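Local coordinates for BDI_3064 protein (Parabacteroides distasonis ATCC 8503, PDB 5Z06) that hydrolyses linear beta-1,2-glucan and beta-1,2-glucooligosaccharides of four or more units from the non-reducing end, releasing sophorose, at residues Ser529-Phe535 with Tyr597-Met603; Tyr519-Leu524 with Lys565-Tyr570. All coordinates share one frame. Numbering follows the deposited sequence.

Contact 1 of 2, residues Ser529-Phe535 with Tyr597-Met603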
# COMPACT_ATOMS: atom_id res chain seq x y z
N SER A 529 -19.43 5.32 -16.50
CA SER A 529 -18.42 6.17 -17.10
C SER A 529 -17.62 5.34 -18.08
O SER A 529 -18.23 4.53 -18.81
CB SER A 529 -17.59 6.83 -16.00
OG SER A 529 -16.80 7.85 -16.55
N ASN A 530 -16.29 5.49 -18.14
CA ASN A 530 -15.48 4.65 -19.02
C ASN A 530 -14.86 3.45 -18.32
O ASN A 530 -13.92 2.87 -18.84
CB ASN A 530 -14.45 5.47 -19.83
CG ASN A 530 -13.40 6.15 -18.99
OD1 ASN A 530 -13.40 6.06 -17.76
ND2 ASN A 530 -12.49 6.85 -19.65
N GLY A 531 -15.43 3.06 -17.17
CA GLY A 531 -15.07 1.82 -16.49
C GLY A 531 -14.82 1.94 -15.00
O GLY A 531 -14.84 0.95 -14.27
N GLY A 532 -14.58 3.18 -14.54
CA GLY A 532 -14.29 3.42 -13.16
C GLY A 532 -12.83 3.10 -12.88
O GLY A 532 -12.04 2.86 -13.81
N PRO A 533 -12.45 3.12 -11.59
CA PRO A 533 -11.12 2.67 -11.24
C PRO A 533 -10.89 1.30 -11.81
O PRO A 533 -11.79 0.45 -11.79
CB PRO A 533 -11.14 2.62 -9.72
CG PRO A 533 -12.30 3.47 -9.31
CD PRO A 533 -13.28 3.38 -10.42
N LEU A 534 -9.69 1.07 -12.32
CA LEU A 534 -9.40 -0.18 -12.98
C LEU A 534 -9.45 -1.41 -12.08
O LEU A 534 -9.57 -2.52 -12.59
CB LEU A 534 -8.07 -0.13 -13.71
CG LEU A 534 -7.84 -1.15 -14.82
CD1 LEU A 534 -8.94 -1.09 -15.87
CD2 LEU A 534 -6.48 -0.88 -15.47
N PHE A 535 -9.38 -1.24 -10.77
CA PHE A 535 -9.48 -2.40 -9.88
C PHE A 535 -10.85 -3.08 -9.95
O PHE A 535 -10.99 -4.23 -9.53
CB PHE A 535 -9.12 -2.06 -8.43
CG PHE A 535 -10.22 -1.40 -7.65
CD1 PHE A 535 -11.15 -2.18 -6.96
CD2 PHE A 535 -10.32 -0.02 -7.56
CE1 PHE A 535 -12.16 -1.60 -6.20
CE2 PHE A 535 -11.33 0.57 -6.81
CZ PHE A 535 -12.24 -0.22 -6.12
N TYR A 597 -7.24 9.05 0.47
CA TYR A 597 -7.57 8.02 -0.47
C TYR A 597 -8.11 8.69 -1.72
O TYR A 597 -8.76 9.73 -1.66
CB TYR A 597 -8.61 7.11 0.13
CG TYR A 597 -9.15 6.05 -0.81
CD1 TYR A 597 -8.42 4.89 -1.10
CD2 TYR A 597 -10.41 6.21 -1.38
CE1 TYR A 597 -8.94 3.91 -1.93
CE2 TYR A 597 -10.94 5.24 -2.23
CZ TYR A 597 -10.21 4.08 -2.49
OH TYR A 597 -10.73 3.12 -3.32
N GLN A 598 -7.85 8.08 -2.86
CA GLN A 598 -8.42 8.55 -4.12
C GLN A 598 -8.77 7.36 -4.99
O GLN A 598 -8.02 6.38 -5.02
CB GLN A 598 -7.46 9.50 -4.83
CG GLN A 598 -6.03 9.01 -4.95
CD GLN A 598 -5.17 9.96 -5.77
OE1 GLN A 598 -5.35 11.18 -5.72
NE2 GLN A 598 -4.23 9.41 -6.51
N ALA A 599 -9.91 7.44 -5.66
CA ALA A 599 -10.38 6.35 -6.50
C ALA A 599 -10.18 6.80 -7.94
O ALA A 599 -11.10 7.24 -8.58
CB ALA A 599 -11.85 6.04 -6.19
N GLN A 600 -8.94 6.70 -8.44
CA GLN A 600 -8.62 7.29 -9.73
C GLN A 600 -9.20 6.51 -10.87
O GLN A 600 -9.43 5.29 -10.77
CB GLN A 600 -7.10 7.44 -9.91
CG GLN A 600 -6.42 8.31 -8.88
CD GLN A 600 -7.02 9.71 -8.79
OE1 GLN A 600 -8.15 9.86 -8.35
NE2 GLN A 600 -6.25 10.72 -9.20
N GLU A 601 -9.43 7.22 -11.96
CA GLU A 601 -10.03 6.64 -13.17
C GLU A 601 -9.38 7.30 -14.37
O GLU A 601 -8.83 8.39 -14.21
CB GLU A 601 -11.55 6.94 -13.24
CG GLU A 601 -12.32 6.80 -11.95
CD GLU A 601 -13.75 7.31 -12.08
OE1 GLU A 601 -14.22 7.50 -13.22
OE2 GLU A 601 -14.39 7.48 -11.02
N PRO A 602 -9.53 6.71 -15.57
CA PRO A 602 -9.09 7.39 -16.79
C PRO A 602 -10.12 8.46 -17.19
O PRO A 602 -10.79 8.36 -18.23
CB PRO A 602 -8.99 6.25 -17.81
CG PRO A 602 -10.01 5.26 -17.38
CD PRO A 602 -10.09 5.36 -15.87
N MET A 603 -10.21 9.47 -16.34
CA MET A 603 -11.09 10.61 -16.51
C MET A 603 -10.38 11.80 -15.86
O MET A 603 -9.85 11.63 -14.75
CB MET A 603 -12.41 10.36 -15.77
CG MET A 603 -13.29 9.26 -16.38
SD MET A 603 -13.91 9.70 -18.01
CE MET A 603 -15.15 10.90 -17.54
O HOH W 1 -16.09 9.06 -14.34
O HOH W 2 -14.26 5.83 -15.19

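Contact 2 of 2, residues Tyr519-Leu524 with Lys565-Tyr570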
# COMPACT_ATOMS: atom_id res chain seq x y z
N TYR A 519 -15.29 4.79 -26.05
CA TYR A 519 -14.16 5.50 -25.45
C TYR A 519 -12.93 4.95 -26.09
O TYR A 519 -12.72 3.72 -26.09
CB TYR A 519 -14.08 5.25 -23.94
CG TYR A 519 -15.38 5.51 -23.25
CD1 TYR A 519 -15.76 6.80 -22.88
CD2 TYR A 519 -16.26 4.46 -23.01
CE1 TYR A 519 -16.97 7.03 -22.26
CE2 TYR A 519 -17.47 4.68 -22.38
CZ TYR A 519 -17.82 5.95 -22.01
OH TYR A 519 -19.03 6.10 -21.41
N TYR A 520 -12.12 5.83 -26.68
CA TYR A 520 -10.87 5.42 -27.30
C TYR A 520 -11.15 4.28 -28.26
O TYR A 520 -10.41 3.29 -28.33
CB TYR A 520 -9.84 5.06 -26.23
CG TYR A 520 -9.78 6.17 -25.20
CD1 TYR A 520 -9.10 7.35 -25.47
CD2 TYR A 520 -10.47 6.07 -24.01
CE1 TYR A 520 -9.10 8.40 -24.58
CE2 TYR A 520 -10.45 7.12 -23.10
CZ TYR A 520 -9.77 8.28 -23.41
OH TYR A 520 -9.73 9.34 -22.54
N GLY A 521 -12.27 4.41 -28.98
CA GLY A 521 -12.64 3.44 -30.01
C GLY A 521 -13.21 2.12 -29.55
O GLY A 521 -13.57 1.30 -30.40
N GLU A 522 -13.29 1.92 -28.23
CA GLU A 522 -13.84 0.72 -27.64
C GLU A 522 -15.24 1.00 -27.18
O GLU A 522 -15.45 1.85 -26.32
CB GLU A 522 -13.02 0.28 -26.44
CG GLU A 522 -11.62 -0.19 -26.79
CD GLU A 522 -11.60 -1.43 -27.63
OE1 GLU A 522 -12.57 -2.20 -27.59
OE2 GLU A 522 -10.60 -1.65 -28.34
N ASN A 523 -16.20 0.28 -27.76
CA ASN A 523 -17.55 0.37 -27.33
C ASN A 523 -17.79 -0.45 -26.08
O ASN A 523 -17.72 -1.67 -26.10
CB ASN A 523 -18.52 -0.11 -28.38
CG ASN A 523 -19.91 0.22 -27.97
OD1 ASN A 523 -20.56 -0.57 -27.29
ND2 ASN A 523 -20.32 1.44 -28.23
N LEU A 524 -18.15 0.26 -25.01
CA LEU A 524 -18.30 -0.33 -23.71
C LEU A 524 -19.75 -0.70 -23.50
O LEU A 524 -20.59 0.18 -23.34
CB LEU A 524 -17.85 0.70 -22.66
CG LEU A 524 -17.42 0.17 -21.31
CD1 LEU A 524 -16.28 -0.83 -21.46
CD2 LEU A 524 -17.02 1.34 -20.41
N LYS A 565 -8.10 -1.53 -21.80
CA LYS A 565 -7.60 -0.83 -22.97
C LYS A 565 -7.94 0.64 -22.97
O LYS A 565 -7.15 1.44 -23.43
CB LYS A 565 -8.17 -1.46 -24.23
CG LYS A 565 -7.50 -2.78 -24.58
CD LYS A 565 -8.33 -3.53 -25.60
CE LYS A 565 -7.67 -3.63 -26.95
NZ LYS A 565 -8.68 -4.05 -27.95
N ILE A 566 -9.15 0.97 -22.51
CA ILE A 566 -9.62 2.33 -22.41
C ILE A 566 -8.73 3.09 -21.47
O ILE A 566 -8.32 4.21 -21.74
CB ILE A 566 -11.08 2.38 -21.89
CG1 ILE A 566 -12.09 2.07 -23.02
CG2 ILE A 566 -11.43 3.72 -21.28
CD1 ILE A 566 -13.46 1.65 -22.55
N ASN A 567 -8.46 2.46 -20.33
CA ASN A 567 -7.61 3.04 -19.33
C ASN A 567 -6.20 3.28 -19.92
O ASN A 567 -5.68 4.41 -19.84
CB ASN A 567 -7.61 2.14 -18.07
CG ASN A 567 -6.99 2.81 -16.87
OD1 ASN A 567 -5.86 3.30 -16.96
ND2 ASN A 567 -7.70 2.80 -15.74
N GLN A 568 -5.62 2.28 -20.56
CA GLN A 568 -4.33 2.47 -21.19
C GLN A 568 -4.38 3.60 -22.21
O GLN A 568 -3.44 4.41 -22.28
CB GLN A 568 -3.81 1.21 -21.88
CG GLN A 568 -2.37 1.37 -22.35
CD GLN A 568 -1.92 0.30 -23.32
OE1 GLN A 568 -2.70 -0.18 -24.11
NE2 GLN A 568 -0.64 -0.03 -23.28
N ARG A 569 -5.44 3.66 -23.00
CA ARG A 569 -5.49 4.66 -24.07
C ARG A 569 -5.66 6.07 -23.57
O ARG A 569 -5.14 7.00 -24.18
CB ARG A 569 -6.56 4.34 -25.09
CG ARG A 569 -6.13 3.14 -25.90
CD ARG A 569 -7.29 2.55 -26.62
NE ARG A 569 -6.89 1.32 -27.29
CZ ARG A 569 -7.63 0.70 -28.19
NH1 ARG A 569 -8.81 1.20 -28.55
NH2 ARG A 569 -7.19 -0.42 -28.75
N TYR A 570 -6.40 6.20 -22.48
CA TYR A 570 -6.48 7.46 -21.77
C TYR A 570 -5.08 7.89 -21.32
O TYR A 570 -4.72 9.07 -21.38
CB TYR A 570 -7.37 7.31 -20.54
CG TYR A 570 -7.25 8.47 -19.61
CD1 TYR A 570 -6.26 8.51 -18.63
CD2 TYR A 570 -8.11 9.59 -19.73
CE1 TYR A 570 -6.13 9.60 -17.79
CE2 TYR A 570 -7.99 10.67 -18.87
CZ TYR A 570 -7.00 10.68 -17.89
OH TYR A 570 -6.87 11.77 -17.05

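Contact 1 of 2, residues Ser529-Phe535 with Tyr597-Met603
Asn530 and Pro533 bury the most surface on the 529-535 loop, and Pro602 and Glu601 lie across from them. The carboxamide of Asn530 meets Pro602 and the side chain of Met603: its ND2 donates a nearly linear hydrogen bond to Pro602 O (2.7 Å), while its OD1 lies 3.5 Å from both Pro602 CG and Met603 CG. Pro602 is the centre of an inverse gamma turn, closed by a weak hydrogen bond from Met603 N to Glu601 O (2.8 Å). Nearer Phe535 the backbones close in, with Pro533 CA in a C-H...O contact to Gln600 O at 3.2 Å. Glu601 CG packs 3.7 Å from Pro533 N, and two waters extend its reach: one links Glu601 OE1 to Ser529 OG, the other links it to Asn530 OD1 and Gly532 N. The contact joins the loop between strand 522-523 and helix 556-573 to the segment leaving the beta hairpin 590-592/597-599, within the glycoamylase-like region, whose family belongs to the six-hairpin clan of alpha/alpha-barrel enzymes.

Contact 2 of 2, residues Tyr519-Leu524 with Lys565-Tyr570
Arg569 NH1 donates a short hydrogen bond to the backbone carbonyl Tyr520 O (2.6 Å), and the same nitrogen forms a longer salt bridge with Glu522 OE2 (3.4 Å). That carboxylate oxygen, Glu522 OE2, also receives a charged hydrogen bond from Lys565 NZ at 3.1 Å. Lys565 and Arg569 are one helical turn apart, so both basic side chains extend from the same side of the helix and converge on a single acidic group, making a three-residue salt-bridge network.

The carbonyl held by Arg569 belongs to a type I' beta turn from Tyr519 to Glu522, closed by Tyr519 N to Glu522 O (3.0 Å) and Glu522 N to Tyr519 O (2.9 Å). Positive phi angles at Tyr520 and Gly521 are those this turn requires. Tyr520 buries the largest area here: one face of its ring lies over Arg569 C and Tyr570 CA, and its CD2 is 3.7 Å from Ile566 CG2. Ile566 is the apolar centre on the helix side: its CG1 is also 3.9 Å from Tyr519 CB and its CD1 3.9 Å from Leu524 CD1. Farther out, Tyr520 OH approaches the edge of the Tyr570 ring, 3.3 Å from Tyr570 CD2, whereas the Tyr570 hydroxyl hydrogen-bonds Asp607.

The turn joins strands 518-519 and 522-523 as a beta hairpin with a two-residue loop, lying against helix 556-573. Tyr520 also touches Glu573 of that helix, and Leu524 rests on Asn559 and Lys562, carrying the contact along the helix in both directions.

The centres of contacts 1 and 2 lie about 13 Å apart on the same side of the chain's centre, and their segments alternate along the sequence within one glycoamylase-like region. The two meet directly: Tyr519 OH, which hydrogen-bonds Asp509, is also 3.1 Å from Ser529 O, a probable hydrogen bond, and Asn530 CB packs 3.5 Å from Tyr519 CG. Pro602 CD sits 3.5 Å from Asn567 ND2, and Pro602 O lies 3.3 Å from Tyr570 CD2. Helix 556-573 is thus shared, through Asn567 and Tyr570 to Pro602, and through Ile566 to Asn530. A glycerol, probably from the crystallisation liquor, lies about 3 Å from the Gln600 side chain, on contact 1.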